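Local coordinates for protein monovalent Na+/H+ antiporter subunit A (Dietzia sp. DQ12-45-1b, PDB 7D3U) that is a membrane subunit of the Mrp complex, which probably exchanges sodium ions for protons across the bacterial cell membrane, at residues T2-L7 with T51-E56; L168-L173 with A200-L205; G278-M283 with A412-A417; E591-S596 with T704-L709; V648-L653 with G820-L825. All blocks are in the same frame, centred on the assembly; numbering follows the deposited sequence.

The five contacts fall into two groups within one long membrane chain. Interactions 1, 2 and 3 come first in sequence and follow one another in series. Interactions 2 and 3 lie in the antiporter-type transmembrane region. Helix 261-284, which carries residues 278-283, also packs on segment 200-205 of interaction 2. The centres of interactions 1 and 2 are about 26 Å apart, those of 2 and 3 about 33 Å. Interactions 4 and 5 belong to the later part of the chain, with centres about 29 Å apart, and their segments alternate along the sequence. Interaction 5 joins an MbhD-type region to an MnhB-type region. About 90 Å separates the centres of interactions 3 and 5, so one chain spans two distant helical bodies.

Interaction 1 of 5, residues T2-L7 with T51-E56; sequences TLTLAL and TVASVE. With LMT (dodecyl-beta-D-maltoside), chain C; LMT (dodecyl-beta-D-maltoside), chain D.
This is an apolar helix-on-strand contact, where the first turn of helix 2-23 rests on strand 52-56. The axes cross at -75° and come within 7.6 Å. Ala53 is central. Its CB lies 4.0 Å from Leu3 CB and also touches the methyl CG2 of Thr4. Leu3 CG is anti to the backbone N (chi1 -169°), and its CD2 comes obliquely to the side chain of Thr51, 3.8 Å from Thr51 OG1. Strand 52-56 is half of a two-stranded antiparallel hairpin with strand 63-68, and Ala53 pairs through its backbone with Leu67. The helix turn lies against one side of strand 52-56. Thr4 OG1 takes the position between backbone N and carbonyl carbon, and hydrogen-bonds to Val1 O. That leaves the methyl to face the strand, with Thr4 CG2 4.2 Å from Val55 CG2. Val55 turns its other methyl to detergent, CG1 lying 3.7 Å from C4 of the chain D maltoside. The same dodecyl chain reaches Leu7, its C11 3.7 Å from Leu7 CD2.

Interaction 2 of 5, residues L168-L173 with A200-L205; sequences LTAAAL and AVIAVL. With LMT (dodecyl-beta-D-maltoside), chain E.
Aliphatic packing makes up the protein part of this contact between two transmembrane helices. They run roughly antiparallel, crossing at -152° with axes 9.3 Å apart. Ala170 is small and lets the backbones come close, its CA 5.7 Å from Ile202 CA. Ile202 reaches across with its tip: CD1 lies 3.7 Å from Leu173 CB, and the two side chains slide past each other in opposite directions. Leu205 CD1 touches two side chains of the other helix, 3.6 Å from Thr169 CG2 and 3.8 Å from Leu173 CD1. Thr169 CG2 is anti to the backbone N and faces Leu205; the side chains cross at about a right angle. Detergent contacts come second. A dodecyl maltoside (chain E) lies along one side, its O6' 3.2 Å from Leu173 CD1 and its C7 3.7 Å from Thr169 CG2. The methyls of Val201 touch its sugar. Helix 124-142 packs on Leu168 and Ala171, subunit D meets helix 166-178 at Thr169 and Leu173, and helix 261-284 covers Ala200, Ala203 and Val204.

Interaction 3 of 5, residues G278-M283 with A412-A417; sequences GAVFAM and ATFTFA
A Met-aromatic contact and a CH-pi contact meet on one ring, Phe414, where helices 261-284 and 402-423 pack side by side. The short axes run nearly parallel, 25° apart, and approach to 8.4 Å. Phe414 CB points toward the other helix, and with CG anti to the carbonyl carbon the ring lies beside Val280. The two side chains point the same way. Val280 CG2 sits over one face of the Phe414 ring, 3.9 Å from the centroid and 16° off the normal. Met283 crosses the ring obliquely. Its chain is extended until a bend at the last torsion, and SD lies 4.9 Å from the centroid. An alanine at Phe414 would remove the ring and would probably loosen the packing of Val280 and Met283 between the two helices. Leu519 of helix 504-520 also packs on Phe414 and Met283. At the root of the ring Ala279 CB packs on Phe414 CB, 3.5 Å away. One turn on, Met283 SD also touches the methyl of Ala417, 4.0 Å from CB.

Interaction 4 of 5, residues E591-S596 with T704-L709; sequences EPEVGS and TGRREL
Val594 N donates a hydrogen bond to Gly705 O, 3.0 Å long with an N-H...O angle of 155°. The N lies 30° out of the carbonyl plane. Gly705 O also receives a CA-H...O contact from Glu593, its CA 3.3 Å away, so two successive residues grip this oxygen. The Arg706 side chain, bent at its second torsion, reaches back along 591-593. Its NH1 is 2.6 Å from Glu591 O. Its NH2 hydrogen-bonds to Trp701 O, and the guanidinium makes a cation-pi contact with Trp701. The carboxylate of Glu593 lies over one face of the guanidinium, offset toward its rim, the two planes 21° apart. Glu593 OE1 is 4.2 Å from Arg706 NH1, beyond salt-bridge range; no N-H points at it, though the opposite charges probably attract. Gly705 is the centre of an inverse gamma turn, in the loop between helices 682-701 and 711-718. The other segment is the loop after helix 571-587, so two interhelical loops meet at the protein surface, with subunit C packing beside them on Thr704. Further out, Val594 CG2 lies 4.0 Å from Arg706 C. Glu591 CB lies alongside Arg706 CB. Arg707 turns away to a cation-pi pair with Tyr185 of subunit D.

Interaction 5 of 5, residues V648-L653 with G820-L825; sequences VALTQL and GFNSAL
Two transmembrane helices pack here in nearly parallel fashion, helix 646-667 against the start of helix 821-837, for which Gly820 is the N-cap residue. The axes are 24° apart. The close part is round the Asn822 amide. Thr651 OG1 donates a hydrogen bond to Asn822 OD1, very short in the model at 2.4 Å, from 49° out of the carbonyl plane. The two side chains cross at about a right angle. Thr651 OG1 also has a weak hydrogen bond with Asp647 O. Leu650 packs against the Asn822 side chain. A weak hydrogen bond joins Asn822 ND2 to Asp647 OD1, so both ends of the buried amide have partners. A leucine at Asn822 would lose both amide bonds and would probably leave Thr651 OG1 relying on its weak bond to Asp647 O. On the looser side Phe821 starts toward helix 646-667, but its ring leads away and packs on Val897 of helix 890-912. Even here the contact is buried, with subunit C on Thr651 and Phe821. At this margin Thr651 CG2 lies 4.0 Å from Leu825 CD1.

Interaction 1 of 5, residues T2-L7 with T51-E56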
# COMPACT_ATOMS: atom_id res chain seq x y z
N THR B 2 -11.45 48.03 1.47
CA THR B 2 -10.86 48.64 0.28
C THR B 2 -9.42 48.20 0.07
O THR B 2 -8.95 48.16 -1.07
CB THR B 2 -10.94 50.17 0.39
OG1 THR B 2 -12.17 50.54 1.01
CG2 THR B 2 -10.87 50.80 -0.99
N LEU B 3 -8.70 47.87 1.15
CA LEU B 3 -7.34 47.38 0.99
C LEU B 3 -7.33 45.98 0.40
O LEU B 3 -6.52 45.67 -0.48
CB LEU B 3 -6.63 47.40 2.34
CG LEU B 3 -5.12 47.16 2.32
CD1 LEU B 3 -4.49 47.95 1.20
CD2 LEU B 3 -4.51 47.54 3.65
N THR B 4 -8.24 45.11 0.86
CA THR B 4 -8.40 43.82 0.22
C THR B 4 -8.87 43.97 -1.22
O THR B 4 -8.50 43.17 -2.08
CB THR B 4 -9.40 42.96 1.01
OG1 THR B 4 -10.60 43.71 1.22
CG2 THR B 4 -8.81 42.57 2.35
N LEU B 5 -9.66 45.01 -1.50
CA LEU B 5 -10.03 45.28 -2.89
C LEU B 5 -8.82 45.66 -3.72
O LEU B 5 -8.69 45.24 -4.87
CB LEU B 5 -11.08 46.39 -2.94
CG LEU B 5 -11.39 46.94 -4.33
CD1 LEU B 5 -12.05 45.86 -5.18
CD2 LEU B 5 -12.28 48.17 -4.24
N ALA B 6 -7.90 46.45 -3.14
CA ALA B 6 -6.68 46.81 -3.86
C ALA B 6 -5.83 45.58 -4.14
O ALA B 6 -5.28 45.43 -5.24
CB ALA B 6 -5.89 47.83 -3.06
N LEU B 7 -5.72 44.68 -3.17
CA LEU B 7 -4.97 43.44 -3.41
C LEU B 7 -5.65 42.58 -4.46
O LEU B 7 -4.98 41.99 -5.32
CB LEU B 7 -4.80 42.67 -2.10
CG LEU B 7 -3.74 41.57 -2.11
CD1 LEU B 7 -2.96 41.60 -0.82
CD2 LEU B 7 -4.38 40.21 -2.31
N THR B 51 -4.73 51.55 7.81
CA THR B 51 -6.01 50.87 7.71
C THR B 51 -5.79 49.37 7.86
O THR B 51 -4.79 48.83 7.37
CB THR B 51 -6.70 51.14 6.37
OG1 THR B 51 -5.85 50.71 5.30
CG2 THR B 51 -6.98 52.61 6.22
N VAL B 52 -6.71 48.70 8.53
CA VAL B 52 -6.64 47.26 8.75
C VAL B 52 -7.92 46.65 8.21
O VAL B 52 -8.98 46.75 8.84
CB VAL B 52 -6.45 46.92 10.24
CG1 VAL B 52 -6.54 45.42 10.43
CG2 VAL B 52 -5.12 47.45 10.74
N ALA B 53 -7.82 46.02 7.04
CA ALA B 53 -8.92 45.27 6.46
C ALA B 53 -8.68 43.79 6.68
O ALA B 53 -7.56 43.30 6.49
CB ALA B 53 -9.07 45.57 4.97
N SER B 54 -9.72 43.07 7.07
CA SER B 54 -9.60 41.66 7.42
C SER B 54 -10.86 40.93 6.98
O SER B 54 -11.96 41.28 7.42
CB SER B 54 -9.37 41.47 8.92
OG SER B 54 -10.52 41.86 9.65
N VAL B 55 -10.70 39.92 6.13
CA VAL B 55 -11.80 39.07 5.70
C VAL B 55 -11.51 37.65 6.16
O VAL B 55 -10.36 37.22 6.21
CB VAL B 55 -12.01 39.13 4.18
CG1 VAL B 55 -12.65 40.45 3.79
CG2 VAL B 55 -10.69 38.96 3.46
N GLU B 56 -12.57 36.92 6.49
CA GLU B 56 -12.42 35.58 7.02
C GLU B 56 -11.89 34.64 5.95
O GLU B 56 -12.44 34.57 4.84
CB GLU B 56 -13.75 35.07 7.57
CG GLU B 56 -14.30 35.88 8.73
CD GLU B 56 -13.75 35.45 10.07
OE1 GLU B 56 -12.60 34.95 10.12
OE2 GLU B 56 -14.45 35.62 11.09
C1B LMT C . -16.57 30.31 2.38
C2B LMT C . -17.33 29.45 3.42
C3B LMT C . -16.90 27.97 3.40
C4B LMT C . -16.09 27.58 2.13
C5B LMT C . -16.60 28.38 0.91
C6B LMT C . -17.93 27.82 0.41
O1B LMT C . -15.24 30.51 2.79
O2B LMT C . -17.09 29.99 4.66
O3B LMT C . -17.97 27.13 3.62
O4' LMT C . -14.74 27.79 2.31
O5B LMT C . -16.67 29.79 1.08
O6B LMT C . -17.84 27.54 -0.93
C1' LMT C . -14.16 34.44 1.79
C2' LMT C . -14.72 33.53 0.66
C3' LMT C . -14.62 32.02 1.02
C4' LMT C . -14.59 31.75 2.53
C5' LMT C . -15.35 32.91 3.22
C6' LMT C . -15.62 32.71 4.69
O1' LMT C . -12.80 34.31 1.86
O2' LMT C . -16.04 33.87 0.41
O3' LMT C . -13.52 31.47 0.43
O5' LMT C . -14.67 34.14 3.09
O6' LMT C . -14.99 31.55 5.04
C1 LMT C . -12.10 35.03 0.88
C2 LMT C . -10.89 34.20 0.58
C3 LMT C . -9.58 34.77 0.99
C4 LMT C . -8.60 34.52 -0.12
C5 LMT C . -7.83 33.27 0.14
C6 LMT C . -6.47 33.32 -0.47
C7 LMT C . -5.70 34.48 0.09
C8 LMT C . -4.29 34.37 -0.34
C9 LMT C . -3.50 35.62 -0.18
C10 LMT C . -2.24 35.45 -0.98
C11 LMT C . -1.54 36.75 -1.18
C12 LMT C . -1.19 37.40 0.11
C1 LMT D . -16.29 41.65 3.66
C2 LMT D . -16.88 40.91 2.50
C3 LMT D . -16.18 41.08 1.19
C4 LMT D . -15.12 40.02 1.10
C5 LMT D . -14.15 40.35 0.02
C6 LMT D . -13.26 39.20 -0.32
C7 LMT D . -12.16 39.67 -1.22
C8 LMT D . -11.12 38.60 -1.32
C9 LMT D . -9.75 39.12 -1.62
C10 LMT D . -8.99 38.01 -2.29
C11 LMT D . -7.54 38.35 -2.39
C12 LMT D . -6.81 37.38 -3.27

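Interaction 2 of 5, residues L168-L173 with A200-L205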
# COMPACT_ATOMS: atom_id res chain seq x y z
N LEU B 168 7.89 29.33 8.17
CA LEU B 168 6.73 28.56 8.61
C LEU B 168 6.90 28.12 10.06
O LEU B 168 5.94 28.18 10.85
CB LEU B 168 6.54 27.34 7.71
CG LEU B 168 5.13 26.77 7.52
CD1 LEU B 168 5.15 25.74 6.41
CD2 LEU B 168 4.58 26.15 8.79
N THR B 169 8.09 27.66 10.43
CA THR B 169 8.32 27.22 11.80
C THR B 169 8.22 28.39 12.77
O THR B 169 7.64 28.26 13.85
CB THR B 169 9.68 26.54 11.92
OG1 THR B 169 9.74 25.44 11.01
CG2 THR B 169 9.89 26.02 13.33
N ALA B 170 8.77 29.55 12.39
CA ALA B 170 8.64 30.73 13.24
C ALA B 170 7.19 31.15 13.39
O ALA B 170 6.75 31.50 14.49
CB ALA B 170 9.47 31.88 12.67
N ALA B 171 6.42 31.10 12.30
CA ALA B 171 5.01 31.45 12.37
C ALA B 171 4.24 30.50 13.27
O ALA B 171 3.44 30.93 14.10
CB ALA B 171 4.40 31.45 10.97
N ALA B 172 4.48 29.19 13.13
CA ALA B 172 3.78 28.22 13.97
C ALA B 172 4.17 28.37 15.43
O ALA B 172 3.33 28.24 16.32
CB ALA B 172 4.07 26.81 13.48
N LEU B 173 5.45 28.66 15.70
CA LEU B 173 5.88 28.88 17.08
C LEU B 173 5.21 30.11 17.68
O LEU B 173 4.72 30.07 18.82
CB LEU B 173 7.40 29.02 17.14
CG LEU B 173 8.18 27.71 17.12
CD1 LEU B 173 9.65 27.98 16.87
CD2 LEU B 173 7.99 26.97 18.43
N ALA B 200 15.22 34.18 21.06
CA ALA B 200 16.46 33.80 20.38
C ALA B 200 16.19 32.80 19.26
O ALA B 200 16.70 32.94 18.15
CB ALA B 200 17.45 33.23 21.39
N VAL B 201 15.37 31.78 19.55
CA VAL B 201 15.03 30.80 18.53
C VAL B 201 14.29 31.46 17.38
O VAL B 201 14.57 31.19 16.20
CB VAL B 201 14.20 29.66 19.16
CG1 VAL B 201 13.44 28.91 18.08
CG2 VAL B 201 15.10 28.72 19.93
N ILE B 202 13.34 32.35 17.69
CA ILE B 202 12.57 33.01 16.64
C ILE B 202 13.48 33.92 15.81
O ILE B 202 13.34 34.00 14.59
CB ILE B 202 11.39 33.78 17.24
CG1 ILE B 202 10.37 32.80 17.83
CG2 ILE B 202 10.72 34.64 16.20
CD1 ILE B 202 9.95 31.73 16.86
N ALA B 203 14.43 34.59 16.46
CA ALA B 203 15.36 35.44 15.74
C ALA B 203 16.23 34.63 14.79
O ALA B 203 16.45 35.03 13.65
CB ALA B 203 16.23 36.22 16.72
N VAL B 204 16.72 33.48 15.25
CA VAL B 204 17.54 32.64 14.38
C VAL B 204 16.71 32.13 13.20
O VAL B 204 17.16 32.16 12.05
CB VAL B 204 18.16 31.48 15.18
CG1 VAL B 204 18.61 30.38 14.25
CG2 VAL B 204 19.32 31.99 16.01
N LEU B 205 15.49 31.67 13.47
CA LEU B 205 14.64 31.15 12.40
C LEU B 205 14.32 32.23 11.37
O LEU B 205 14.37 31.98 10.16
CB LEU B 205 13.36 30.57 12.98
CG LEU B 205 13.49 29.24 13.71
CD1 LEU B 205 12.13 28.75 14.14
CD2 LEU B 205 14.18 28.21 12.84
C1B LMT E . 8.55 25.64 23.43
C2B LMT E . 7.82 24.63 24.32
C3B LMT E . 6.55 24.12 23.62
C4B LMT E . 5.76 25.30 23.01
C5B LMT E . 6.69 26.04 22.04
C6B LMT E . 6.59 27.54 22.25
O1B LMT E . 9.90 25.32 23.42
O2B LMT E . 8.69 23.60 24.55
O3B LMT E . 5.78 23.36 24.46
O4' LMT E . 4.66 24.85 22.34
O5B LMT E . 8.03 25.62 22.14
O6B LMT E . 5.97 27.81 23.45
C1' LMT E . 13.38 24.98 21.96
C2' LMT E . 13.40 26.12 23.00
C3' LMT E . 12.07 26.21 23.78
C4' LMT E . 10.81 26.25 22.89
C5' LMT E . 11.16 25.77 21.46
C6' LMT E . 11.47 26.84 20.43
O1' LMT E . 14.17 25.27 20.89
O2' LMT E . 14.41 25.85 23.90
O3' LMT E . 12.08 27.31 24.60
O5' LMT E . 12.07 24.69 21.45
O6' LMT E . 11.10 26.31 19.23
C1 LMT E . 14.31 24.22 19.95
C2 LMT E . 13.89 24.83 18.64
C3 LMT E . 13.50 23.88 17.56
C4 LMT E . 12.28 24.44 16.90
C5 LMT E . 12.03 23.77 15.59
C6 LMT E . 13.14 24.00 14.62
C7 LMT E . 12.69 23.59 13.25
C8 LMT E . 13.69 24.06 12.25
C9 LMT E . 13.26 23.87 10.83
C10 LMT E . 14.48 23.98 9.97
C11 LMT E . 14.14 23.86 8.52
C12 LMT E . 15.36 23.90 7.66

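Interaction 3 of 5, residues G278-M283 with A412-A417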
# COMPACT_ATOMS: atom_id res chain seq x y z
N GLY B 278 30.78 40.20 -1.17
CA GLY B 278 30.02 40.43 -2.37
C GLY B 278 30.65 41.56 -3.15
O GLY B 278 30.75 41.50 -4.38
N ALA B 279 31.11 42.59 -2.43
CA ALA B 279 31.81 43.68 -3.09
C ALA B 279 33.11 43.19 -3.72
O ALA B 279 33.44 43.57 -4.85
CB ALA B 279 32.08 44.81 -2.10
N VAL B 280 33.85 42.33 -3.02
CA VAL B 280 35.11 41.82 -3.56
C VAL B 280 34.87 40.98 -4.81
O VAL B 280 35.52 41.17 -5.84
CB VAL B 280 35.87 41.02 -2.48
CG1 VAL B 280 36.93 40.15 -3.11
CG2 VAL B 280 36.48 41.97 -1.46
N PHE B 281 33.92 40.05 -4.73
CA PHE B 281 33.65 39.18 -5.87
C PHE B 281 32.98 39.92 -7.02
O PHE B 281 33.06 39.46 -8.16
CB PHE B 281 32.80 37.99 -5.43
CG PHE B 281 33.58 36.94 -4.70
CD1 PHE B 281 33.77 37.02 -3.34
CD2 PHE B 281 34.14 35.88 -5.39
CE1 PHE B 281 34.49 36.05 -2.66
CE2 PHE B 281 34.87 34.91 -4.72
CZ PHE B 281 35.04 35.00 -3.35
N ALA B 282 32.31 41.04 -6.75
CA ALA B 282 31.85 41.89 -7.85
C ALA B 282 33.02 42.64 -8.47
O ALA B 282 33.05 42.87 -9.69
CB ALA B 282 30.80 42.87 -7.35
N MET B 283 34.00 43.03 -7.65
CA MET B 283 35.22 43.63 -8.18
C MET B 283 35.98 42.66 -9.07
O MET B 283 36.61 43.07 -10.04
CB MET B 283 36.09 44.10 -7.02
CG MET B 283 37.10 45.16 -7.37
SD MET B 283 38.15 45.52 -5.95
CE MET B 283 38.93 43.93 -5.71
N ALA B 412 32.46 49.56 1.46
CA ALA B 412 32.10 50.68 0.60
C ALA B 412 33.25 51.07 -0.32
O ALA B 412 33.01 51.51 -1.45
CB ALA B 412 31.66 51.87 1.44
N THR B 413 34.50 50.91 0.13
CA THR B 413 35.63 51.08 -0.77
C THR B 413 35.53 50.12 -1.95
O THR B 413 35.65 50.52 -3.11
CB THR B 413 36.94 50.86 -0.02
OG1 THR B 413 36.84 51.42 1.29
CG2 THR B 413 38.08 51.50 -0.77
N PHE B 414 35.31 48.84 -1.66
CA PHE B 414 35.19 47.87 -2.74
C PHE B 414 33.97 48.13 -3.61
O PHE B 414 34.00 47.87 -4.82
CB PHE B 414 35.17 46.45 -2.17
CG PHE B 414 36.49 46.01 -1.60
CD1 PHE B 414 37.64 46.09 -2.36
CD2 PHE B 414 36.57 45.53 -0.31
CE1 PHE B 414 38.86 45.68 -1.83
CE2 PHE B 414 37.78 45.12 0.22
CZ PHE B 414 38.92 45.20 -0.54
N THR B 415 32.89 48.67 -3.02
CA THR B 415 31.70 48.93 -3.83
C THR B 415 31.91 50.12 -4.75
O THR B 415 31.47 50.10 -5.91
CB THR B 415 30.47 49.12 -2.92
OG1 THR B 415 29.28 49.17 -3.72
CG2 THR B 415 30.54 50.40 -2.12
N PHE B 416 32.65 51.14 -4.30
CA PHE B 416 33.03 52.22 -5.19
C PHE B 416 33.95 51.71 -6.28
O PHE B 416 33.84 52.12 -7.44
CB PHE B 416 33.69 53.36 -4.41
CG PHE B 416 34.22 54.47 -5.28
CD1 PHE B 416 33.40 55.51 -5.67
CD2 PHE B 416 35.53 54.46 -5.71
CE1 PHE B 416 33.88 56.52 -6.47
CE2 PHE B 416 36.02 55.47 -6.51
CZ PHE B 416 35.19 56.50 -6.89
N ALA B 417 34.87 50.81 -5.92
CA ALA B 417 35.77 50.23 -6.91
C ALA B 417 34.99 49.53 -8.02
O ALA B 417 35.22 49.79 -9.21
CB ALA B 417 36.74 49.26 -6.24

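Interaction 4 of 5, residues E591-S596 with T704-L709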
# COMPACT_ATOMS: atom_id res chain seq x y z
N GLU B 591 -4.73 -13.60 34.01
CA GLU B 591 -5.72 -13.86 35.05
C GLU B 591 -5.79 -15.35 35.34
O GLU B 591 -5.31 -16.17 34.56
CB GLU B 591 -7.08 -13.33 34.61
CG GLU B 591 -7.23 -11.83 34.70
CD GLU B 591 -8.63 -11.35 34.38
OE1 GLU B 591 -9.06 -11.50 33.22
OE2 GLU B 591 -9.31 -10.84 35.30
N PRO B 592 -6.37 -15.74 36.48
CA PRO B 592 -6.52 -17.17 36.78
C PRO B 592 -7.39 -17.86 35.74
O PRO B 592 -8.34 -17.30 35.21
CB PRO B 592 -7.18 -17.18 38.16
CG PRO B 592 -6.80 -15.88 38.76
CD PRO B 592 -6.76 -14.90 37.63
N GLU B 593 -7.04 -19.11 35.45
CA GLU B 593 -7.71 -19.88 34.42
C GLU B 593 -9.11 -20.28 34.86
O GLU B 593 -9.41 -20.41 36.05
CB GLU B 593 -6.89 -21.12 34.07
CG GLU B 593 -6.94 -21.52 32.61
CD GLU B 593 -5.62 -22.08 32.12
OE1 GLU B 593 -4.73 -22.33 32.96
OE2 GLU B 593 -5.45 -22.25 30.90
N VAL B 594 -9.99 -20.47 33.88
CA VAL B 594 -11.36 -20.90 34.11
C VAL B 594 -11.47 -22.35 33.65
O VAL B 594 -11.28 -22.65 32.47
CB VAL B 594 -12.37 -20.01 33.37
CG1 VAL B 594 -13.73 -20.68 33.32
CG2 VAL B 594 -12.47 -18.66 34.05
N GLY B 595 -11.79 -23.24 34.58
CA GLY B 595 -11.83 -24.65 34.25
C GLY B 595 -10.44 -25.15 33.89
O GLY B 595 -9.46 -24.88 34.59
N SER B 596 -10.35 -25.88 32.79
CA SER B 596 -9.07 -26.33 32.27
C SER B 596 -9.19 -26.58 30.77
O SER B 596 -9.91 -27.48 30.35
CB SER B 596 -8.60 -27.60 32.99
OG SER B 596 -7.38 -28.07 32.45
N THR B 704 -6.48 -16.59 26.65
CA THR B 704 -7.68 -17.25 26.13
C THR B 704 -8.57 -17.83 27.22
O THR B 704 -9.75 -17.48 27.29
CB THR B 704 -7.28 -18.34 25.13
OG1 THR B 704 -6.57 -19.38 25.81
CG2 THR B 704 -6.41 -17.75 24.03
N GLY B 705 -8.06 -18.70 28.07
CA GLY B 705 -8.91 -19.38 29.03
C GLY B 705 -9.05 -18.65 30.35
O GLY B 705 -8.85 -19.25 31.41
N ARG B 706 -9.39 -17.37 30.31
CA ARG B 706 -9.41 -16.54 31.51
C ARG B 706 -10.76 -15.88 31.77
O ARG B 706 -10.87 -15.12 32.74
CB ARG B 706 -8.32 -15.47 31.43
CG ARG B 706 -7.02 -15.95 30.80
CD ARG B 706 -6.36 -17.01 31.66
NE ARG B 706 -5.01 -17.33 31.20
CZ ARG B 706 -4.07 -17.89 31.95
NH1 ARG B 706 -4.33 -18.18 33.22
NH2 ARG B 706 -2.88 -18.15 31.45
N ARG B 707 -11.77 -16.14 30.96
CA ARG B 707 -13.09 -15.56 31.15
C ARG B 707 -14.15 -16.64 30.99
O ARG B 707 -13.94 -17.63 30.29
CB ARG B 707 -13.35 -14.42 30.17
CG ARG B 707 -13.41 -14.85 28.72
CD ARG B 707 -13.62 -13.67 27.81
NE ARG B 707 -13.70 -14.07 26.41
CZ ARG B 707 -14.82 -14.43 25.79
NH1 ARG B 707 -14.79 -14.77 24.51
NH2 ARG B 707 -15.97 -14.47 26.46
N GLU B 708 -15.29 -16.44 31.66
CA GLU B 708 -16.34 -17.44 31.69
C GLU B 708 -16.91 -17.72 30.31
O GLU B 708 -16.75 -18.81 29.77
CB GLU B 708 -17.46 -17.00 32.64
CG GLU B 708 -17.12 -17.13 34.11
CD GLU B 708 -17.41 -18.51 34.66
OE1 GLU B 708 -18.52 -18.71 35.21
OE2 GLU B 708 -16.55 -19.40 34.54
N LEU B 709 -17.57 -16.72 29.73
CA LEU B 709 -18.19 -16.85 28.41
C LEU B 709 -18.63 -15.49 27.90
O LEU B 709 -19.22 -14.70 28.65
CB LEU B 709 -19.39 -17.81 28.47
CG LEU B 709 -20.02 -18.16 27.12
CD1 LEU B 709 -18.99 -18.79 26.20
CD2 LEU B 709 -21.20 -19.09 27.30

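Interaction 5 of 5, residues V648-L653 with G820-L825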
# COMPACT_ATOMS: atom_id res chain seq x y z
N VAL B 648 -17.00 -26.50 11.65
CA VAL B 648 -15.65 -26.04 11.32
C VAL B 648 -14.76 -27.21 10.95
O VAL B 648 -13.92 -27.10 10.05
CB VAL B 648 -15.07 -25.22 12.49
CG1 VAL B 648 -13.71 -24.67 12.12
CG2 VAL B 648 -16.02 -24.10 12.87
N ALA B 649 -14.93 -28.36 11.61
CA ALA B 649 -14.15 -29.54 11.25
C ALA B 649 -14.50 -30.02 9.85
O ALA B 649 -13.62 -30.38 9.07
CB ALA B 649 -14.38 -30.65 12.27
N LEU B 650 -15.80 -30.04 9.52
CA LEU B 650 -16.23 -30.38 8.17
C LEU B 650 -15.57 -29.47 7.14
O LEU B 650 -14.97 -29.95 6.16
CB LEU B 650 -17.75 -30.27 8.08
CG LEU B 650 -18.55 -31.51 7.72
CD1 LEU B 650 -20.00 -31.14 7.48
CD2 LEU B 650 -17.95 -32.15 6.49
N THR B 651 -15.69 -28.16 7.34
CA THR B 651 -15.11 -27.21 6.39
C THR B 651 -13.60 -27.35 6.31
O THR B 651 -13.02 -27.21 5.23
CB THR B 651 -15.51 -25.79 6.77
OG1 THR B 651 -16.92 -25.63 6.56
CG2 THR B 651 -14.77 -24.78 5.91
N GLN B 652 -12.94 -27.65 7.43
CA GLN B 652 -11.49 -27.82 7.41
C GLN B 652 -11.09 -29.04 6.61
O GLN B 652 -10.14 -28.98 5.82
CB GLN B 652 -10.96 -27.91 8.84
CG GLN B 652 -9.47 -28.19 8.92
CD GLN B 652 -8.67 -27.25 8.04
OE1 GLN B 652 -8.00 -27.69 7.11
NE2 GLN B 652 -8.73 -25.96 8.34
N LEU B 653 -11.78 -30.16 6.80
CA LEU B 653 -11.52 -31.35 5.99
C LEU B 653 -11.67 -31.04 4.51
O LEU B 653 -10.80 -31.37 3.69
CB LEU B 653 -12.48 -32.48 6.39
CG LEU B 653 -12.11 -33.33 7.60
CD1 LEU B 653 -13.18 -34.35 7.87
CD2 LEU B 653 -10.77 -34.00 7.37
N GLY B 820 -23.84 -24.20 3.86
CA GLY B 820 -23.63 -24.01 2.44
C GLY B 820 -22.19 -24.12 1.99
O GLY B 820 -21.92 -24.50 0.84
N PHE B 821 -21.25 -23.86 2.89
CA PHE B 821 -19.85 -23.93 2.52
C PHE B 821 -19.36 -25.37 2.47
O PHE B 821 -18.65 -25.75 1.54
CB PHE B 821 -18.99 -23.13 3.49
CG PHE B 821 -19.12 -21.65 3.32
CD1 PHE B 821 -18.38 -20.99 2.35
CD2 PHE B 821 -19.97 -20.92 4.13
CE1 PHE B 821 -18.50 -19.63 2.19
CE2 PHE B 821 -20.08 -19.56 3.97
CZ PHE B 821 -19.35 -18.91 2.99
N ASN B 822 -19.73 -26.17 3.46
CA ASN B 822 -19.45 -27.59 3.39
C ASN B 822 -20.19 -28.24 2.23
O ASN B 822 -19.63 -29.09 1.52
CB ASN B 822 -19.81 -28.24 4.72
CG ASN B 822 -19.39 -27.40 5.91
OD1 ASN B 822 -18.31 -27.59 6.46
ND2 ASN B 822 -20.22 -26.44 6.28
N SER B 823 -21.43 -27.81 1.99
CA SER B 823 -22.18 -28.29 0.84
C SER B 823 -21.44 -28.01 -0.46
O SER B 823 -21.41 -28.85 -1.36
CB SER B 823 -23.56 -27.64 0.80
OG SER B 823 -24.50 -28.38 1.55
N ALA B 824 -20.84 -26.82 -0.58
CA ALA B 824 -20.20 -26.45 -1.83
C ALA B 824 -18.82 -27.08 -1.98
O ALA B 824 -18.42 -27.47 -3.08
CB ALA B 824 -20.12 -24.94 -1.94
N LEU B 825 -18.07 -27.20 -0.88
CA LEU B 825 -16.76 -27.82 -0.96
C LEU B 825 -16.87 -29.33 -1.18
O LEU B 825 -16.00 -29.92 -1.81
CB LEU B 825 -15.95 -27.50 0.29
CG LEU B 825 -15.74 -26.02 0.61
CD1 LEU B 825 -15.38 -25.83 2.07
CD2 LEU B 825 -14.68 -25.39 -0.28